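PDB 3D4O: dipicolinate synthase subunit A from Bacillus halodurans, which probably serves, with its partner subunit, in making dipicolinate, the calcium-chelating acid of bacterial spores, and carries a Rossmann-type domain related to alanine dehydrogenase. Local coordinates for residues G12-A15 and R16-E19; I135-A138 and E139-M143. All blocks are in the same frame, centred on the assembly; numbering follows the deposited sequence.

Contact 1 (12-19) and contact 2 (135-143) sit in different parts of the chain. Their centres are 18 Å apart, and their nearest atoms are about 7 Å apart without touching. Contact 1 is the turn into helix 15-26 after strand 7-11, an inner strand of a six-stranded parallel sheet. Contact 2 lies within helix 127-148, which comes between that sheet and the second one in the chain. A 1,2-ethanediol molecule, probably from the crystallisation liquor, lies about 3 Å from the side chain of Gln-17 in contact 1. One side of contact 2 meets the second subunit, through Ile-135, Pro-136, Glu-139 and Met-143, while no other chain of the assembly touches contact 1.

Contact 1 of 2, residues G12-A15 and R16-E19; sequences GGDA and RQLE
Asp-14 lays its carboxylate against the guanidinium edge of Arg-16, with the two planes only 15° apart. The motif is a helix N-cap with a capping box, where strand 7-11 turns into helix 15-26, as at the first strand-to-helix turn of a Rossmann-type fold. The grip is side-on. Arg-16 NE donates to Asp-14 OD1 at 3.0 Å, in the guanidinium plane and on the syn lone pair. Arg-16 NH2 reaches Asp-14 OD2 at 2.8 Å, somewhat out of both planes. The Arg-16 chain bends at chi3 (-80°), which folds its end back to the cap. Asp-14 OD1 also takes the backbone N of Arg-16 at 2.8 Å, on its anti side. One oxygen thus serves both the helix start and the salt bridge. With an alanine here in place of Asp-14, the backbone N of Arg-16 would probably lose its cap, and the Arg-16 guanidinium would lose its carboxylate mate and be freer to turn.

Gln-17 completes the box from the helix side. Its chain bends at chi2 (66°), so that OE1 accepts from Asp-14 N at 2.8 Å in a nearly straight bond. The same OE1 lies 3.3 Å from Gly-13 CA. Gln-17 N returns a bond to Asp-14 O, from above the carbonyl plane.

The helix packs against the rest of the chain. Ala-15 touches Pro-274 and Arg-16 touches Ala-277, both on helix 274-289. Glu-19 OE1 forms a salt bridge with Arg-279 NE of that helix. Its other oxygen, Glu-19 OE2, accepts a hydrogen bond from a water 2.9 Å away, which also donates to Ala-15 O at 2.8 Å.

Contact 2 of 2, residues I135-A138 and E139-M143; sequences IPTA and EGTIM
The backbone of 135-143 is a run of helix in which Glu-139 N, Gly-140 N, Thr-141 N and Ile-142 N each bond to the carbonyl four residues back. The helix is kinked at Pro-136, whose ring nitrogen has no bond to the turn before. Its carbonyl still works: Gly-140 N meets Pro-136 O at 2.9 Å.

Thr-141 adds a side-chain bond to this pattern. Its hydroxyl stands beside its own backbone N, anti to the carbonyl carbon (chi1 -60°). From there OG1 reaches back to Thr-137 O at 2.8 Å and donates to it from above the carbonyl plane. Thr-141 N meets the same oxygen at 2.9 Å from the opposite face. Thr-137 OG1 likewise turns to an earlier carbonyl, that of Asn-133.

Ile-135 and Glu-139 lie side by side and point the same way. Ile-135 CG2 comes 4.1 Å from Glu-139 OE2. The Glu-139 chain runs extended beyond CG, and CG itself passes 3.5 Å from Ile-135 O. Ile-142 CG1 lies 3.4 Å from Ala-138 O, the oxygen that accepts from Ile-142 N.

Pro-136 and Thr-137 pack on Pro-269 of helix 268-272, and Ala-138 and Ile-142 on Lys-173 of helix 165-176, all in the same chain. The polar end of Glu-139 goes to the second subunit, where OE1 accepts from Ile-153 N and OE2 from His-154 N.

The hydroxyls of Thr-137 and Thr-141 donate hydrogen bonds to carbonyls of their own helix. The buried Glu-139 carboxylate is satisfied by two backbone N-H groups across the dimer interface, which probably help it to keep its negative charge.

Contact 1 of 2, residues G12-A15 and R16-E19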
ATOM      1  N   GLY C  12      -4.140 -26.257  -9.583  1.00 34.49           N
ATOM      2  CA  GLY C  12      -3.534 -24.944  -9.403  1.00 34.54           C
ATOM      3  C   GLY C  12      -4.224 -23.974  -8.470  1.00 33.46           C
ATOM      4  O   GLY C  12      -5.182 -24.276  -7.744  1.00 32.15           O
ATOM      5  N   GLY C  13      -3.682 -22.775  -8.533  1.00 33.78           N
ATOM      6  CA  GLY C  13      -4.194 -21.626  -7.796  1.00 33.29           C
ATOM      7  C   GLY C  13      -3.136 -20.872  -7.049  1.00 34.59           C
ATOM      8  O   GLY C  13      -1.949 -20.883  -7.386  1.00 33.16           O
ATOM      9  N   ASP C  14      -3.602 -20.204  -6.005  1.00 34.80           N
ATOM     10  CA  ASP C  14      -2.719 -19.456  -5.145  1.00 36.25           C
ATOM     11  C   ASP C  14      -2.990 -19.761  -3.691  1.00 35.47           C
ATOM     12  O   ASP C  14      -3.478 -20.849  -3.364  1.00 34.51           O
ATOM     13  CB  ASP C  14      -2.722 -17.959  -5.468  1.00 38.01           C
ATOM     14  CG  ASP C  14      -4.053 -17.279  -5.220  1.00 37.99           C
ATOM     15  OD1 ASP C  14      -4.822 -17.718  -4.357  1.00 40.27           O
ATOM     16  OD2 ASP C  14      -4.297 -16.241  -5.847  1.00 37.93           O
ATOM     17  N   ALA C  15      -2.654 -18.822  -2.829  1.00 36.36           N
ATOM     18  CA  ALA C  15      -2.765 -19.090  -1.377  1.00 36.45           C
ATOM     19  C   ALA C  15      -4.201 -19.266  -0.951  1.00 35.61           C
ATOM     20  O   ALA C  15      -4.487 -19.958   0.021  1.00 37.24           O
ATOM     21  CB  ALA C  15      -2.033 -18.028  -0.518  1.00 37.20           C
ATOM     22  N   ARG C  16      -5.100 -18.668  -1.707  1.00 33.41           N
ATOM     23  CA  ARG C  16      -6.524 -18.847  -1.467  1.00 35.44           C
ATOM     24  C   ARG C  16      -6.892 -20.306  -1.451  1.00 34.37           C
ATOM     25  O   ARG C  16      -7.709 -20.749  -0.650  1.00 38.17           O
ATOM     26  CB  ARG C  16      -7.389 -18.237  -2.592  1.00 33.60           C
ATOM     27  CG  ARG C  16      -7.477 -16.800  -2.459  1.00 39.48           C
ATOM     28  CD  ARG C  16      -8.199 -16.199  -3.605  1.00 45.03           C
ATOM     29  NE  ARG C  16      -7.323 -16.064  -4.749  1.00 40.85           N
ATOM     30  CZ  ARG C  16      -7.518 -15.165  -5.702  1.00 42.27           C
ATOM     31  NH1 ARG C  16      -8.543 -14.385  -5.630  1.00 43.31           N
ATOM     32  NH2 ARG C  16      -6.711 -15.065  -6.727  1.00 44.80           N
ATOM     33  N   GLN C  17      -6.308 -21.028  -2.373  1.00 33.32           N
ATOM     34  CA  GLN C  17      -6.644 -22.452  -2.546  1.00 33.42           C
ATOM     35  C   GLN C  17      -6.326 -23.294  -1.320  1.00 32.86           C
ATOM     36  O   GLN C  17      -6.963 -24.326  -1.083  1.00 32.60           O
ATOM     37  CB  GLN C  17      -6.025 -23.057  -3.793  1.00 32.75           C
ATOM     38  CG  GLN C  17      -6.932 -22.964  -4.988  1.00 33.01           C
ATOM     39  CD  GLN C  17      -7.190 -21.565  -5.457  1.00 35.70           C
ATOM     40  OE1 GLN C  17      -6.311 -20.696  -5.408  1.00 34.65           O
ATOM     41  NE2 GLN C  17      -8.403 -21.338  -5.944  1.00 30.47           N
ATOM     42  N   LEU C  18      -5.373 -22.812  -0.533  1.00 33.52           N
ATOM     43  CA  LEU C  18      -4.949 -23.524   0.671  1.00 34.88           C
ATOM     44  C   LEU C  18      -6.128 -23.617   1.654  1.00 35.32           C
ATOM     45  O   LEU C  18      -6.263 -24.604   2.376  1.00 35.18           O
ATOM     46  CB  LEU C  18      -3.737 -22.861   1.358  1.00 34.62           C
ATOM     47  CG  LEU C  18      -2.420 -22.833   0.571  1.00 37.77           C
ATOM     48  CD1 LEU C  18      -1.365 -22.038   1.329  1.00 38.34           C
ATOM     49  CD2 LEU C  18      -1.937 -24.227   0.277  1.00 37.30           C
ATOM     50  N   GLU C  19      -6.987 -22.597   1.637  1.00 34.04           N
ATOM     51  CA  GLU C  19      -8.153 -22.553   2.548  1.00 33.68           C
ATOM     52  C   GLU C  19      -9.209 -23.530   2.064  1.00 33.63           C
ATOM     53  O   GLU C  19      -9.917 -24.175   2.830  1.00 32.68           O
ATOM     54  CB  GLU C  19      -8.770 -21.147   2.603  1.00 33.80           C
ATOM     55  CG  GLU C  19      -7.877 -20.095   3.167  1.00 35.60           C
ATOM     56  CD  GLU C  19      -7.341 -20.442   4.526  1.00 40.61           C
ATOM     57  OE1 GLU C  19      -8.077 -21.045   5.356  1.00 36.68           O
ATOM     58  OE2 GLU C  19      -6.173 -20.076   4.761  1.00 44.82           O
TER
HETATM   59  O   HOH W   1      -4.655 -18.956   2.577  1.00 45.05           O

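Contact 2 of 2, residues I135-A138 and E139-M143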
ATOM      1  N   ILE C 135     -13.555  -6.362  -1.564  1.00 37.96           N
ATOM      2  CA  ILE C 135     -12.938  -5.783  -0.348  1.00 35.84           C
ATOM      3  C   ILE C 135     -11.402  -5.984  -0.366  1.00 37.43           C
ATOM      4  O   ILE C 135     -10.637  -5.018  -0.351  1.00 38.27           O
ATOM      5  CB  ILE C 135     -13.583  -6.286   0.940  1.00 34.67           C
ATOM      6  CG1 ILE C 135     -15.054  -5.847   0.957  1.00 34.68           C
ATOM      7  CG2 ILE C 135     -12.872  -5.708   2.161  1.00 32.12           C
ATOM      8  CD1 ILE C 135     -15.859  -6.417   2.097  1.00 34.69           C
ATOM      9  N   PRO C 136     -10.936  -7.234  -0.422  1.00 35.58           N
ATOM     10  CA  PRO C 136      -9.496  -7.327  -0.532  1.00 35.93           C
ATOM     11  C   PRO C 136      -8.938  -6.750  -1.843  1.00 38.80           C
ATOM     12  O   PRO C 136      -7.785  -6.327  -1.889  1.00 40.23           O
ATOM     13  CB  PRO C 136      -9.219  -8.841  -0.446  1.00 34.52           C
ATOM     14  CG  PRO C 136     -10.559  -9.500  -0.885  1.00 38.38           C
ATOM     15  CD  PRO C 136     -11.590  -8.540  -0.300  1.00 35.38           C
ATOM     16  N   THR C 137      -9.723  -6.766  -2.914  1.00 38.51           N
ATOM     17  CA  THR C 137      -9.251  -6.202  -4.176  1.00 38.42           C
ATOM     18  C   THR C 137      -8.929  -4.713  -3.986  1.00 38.96           C
ATOM     19  O   THR C 137      -7.886  -4.240  -4.448  1.00 38.17           O
ATOM     20  CB  THR C 137     -10.238  -6.378  -5.336  1.00 40.91           C
ATOM     21  OG1 THR C 137     -10.419  -7.778  -5.605  1.00 39.57           O
ATOM     22  CG2 THR C 137      -9.699  -5.710  -6.579  1.00 38.80           C
ATOM     23  N   ALA C 138      -9.804  -4.014  -3.254  1.00 39.46           N
ATOM     24  CA  ALA C 138      -9.646  -2.543  -2.952  1.00 39.42           C
ATOM     25  C   ALA C 138      -8.449  -2.318  -2.082  1.00 37.99           C
ATOM     26  O   ALA C 138      -7.688  -1.377  -2.282  1.00 38.41           O
ATOM     27  CB  ALA C 138     -10.855  -1.965  -2.280  1.00 36.34           C
ATOM     28  N   GLU C 139      -8.290  -3.211  -1.120  1.00 36.86           N
ATOM     29  CA  GLU C 139      -7.159  -3.151  -0.213  1.00 35.56           C
ATOM     30  C   GLU C 139      -5.883  -3.256  -0.985  1.00 34.71           C
ATOM     31  O   GLU C 139      -4.961  -2.486  -0.783  1.00 35.04           O
ATOM     32  CB  GLU C 139      -7.214  -4.208   0.896  1.00 36.45           C
ATOM     33  CG  GLU C 139      -8.266  -3.811   1.929  1.00 34.39           C
ATOM     34  CD  GLU C 139      -8.297  -4.647   3.187  1.00 33.26           C
ATOM     35  OE1 GLU C 139      -7.300  -5.355   3.530  1.00 36.47           O
ATOM     36  OE2 GLU C 139      -9.317  -4.537   3.911  1.00 36.44           O
ATOM     37  N   GLY C 140      -5.845  -4.198  -1.905  1.00 34.04           N
ATOM     38  CA  GLY C 140      -4.660  -4.383  -2.725  1.00 34.24           C
ATOM     39  C   GLY C 140      -4.411  -3.192  -3.634  1.00 33.72           C
ATOM     40  O   GLY C 140      -3.280  -2.811  -3.874  1.00 34.89           O
ATOM     41  N   THR C 141      -5.491  -2.619  -4.143  1.00 34.38           N
ATOM     42  CA  THR C 141      -5.410  -1.463  -5.039  1.00 35.39           C
ATOM     43  C   THR C 141      -4.846  -0.251  -4.276  1.00 36.91           C
ATOM     44  O   THR C 141      -4.005   0.470  -4.740  1.00 37.51           O
ATOM     45  CB  THR C 141      -6.801  -1.125  -5.654  1.00 36.76           C
ATOM     46  OG1 THR C 141      -7.257  -2.259  -6.396  1.00 37.02           O
ATOM     47  CG2 THR C 141      -6.721   0.119  -6.611  1.00 31.26           C
ATOM     48  N   ILE C 142      -5.292  -0.100  -3.050  1.00 37.61           N
ATOM     49  CA  ILE C 142      -4.822   0.988  -2.201  1.00 38.23           C
ATOM     50  C   ILE C 142      -3.351   0.778  -1.892  1.00 37.10           C
ATOM     51  O   ILE C 142      -2.537   1.697  -1.996  1.00 36.64           O
ATOM     52  CB  ILE C 142      -5.672   1.062  -0.934  1.00 39.92           C
ATOM     53  CG1 ILE C 142      -6.959   1.816  -1.277  1.00 40.23           C
ATOM     54  CG2 ILE C 142      -4.954   1.741   0.253  1.00 46.33           C
ATOM     55  CD1 ILE C 142      -8.019   1.615  -0.191  1.00 45.99           C
HETATM   56  N   MSE C 143      -3.010  -0.450  -1.510  1.00 34.66           N
HETATM   57  CA  MSE C 143      -1.612  -0.769  -1.176  1.00 33.52           C
HETATM   58  C   MSE C 143      -0.731  -0.447  -2.380  1.00 31.48           C
HETATM   59  O   MSE C 143       0.325   0.132  -2.255  1.00 31.16           O
HETATM   60  CB  MSE C 143      -1.451  -2.240  -0.773  1.00 33.19           C
HETATM   61  CG  MSE C 143       0.017  -2.683  -0.721  1.00 35.53           C
HETATM   62 SE   MSE C 143       0.222  -4.641  -0.757  0.75 43.89          SE
HETATM   63  CE  MSE C 143      -0.194  -4.965  -2.670  1.00 40.54           C
TER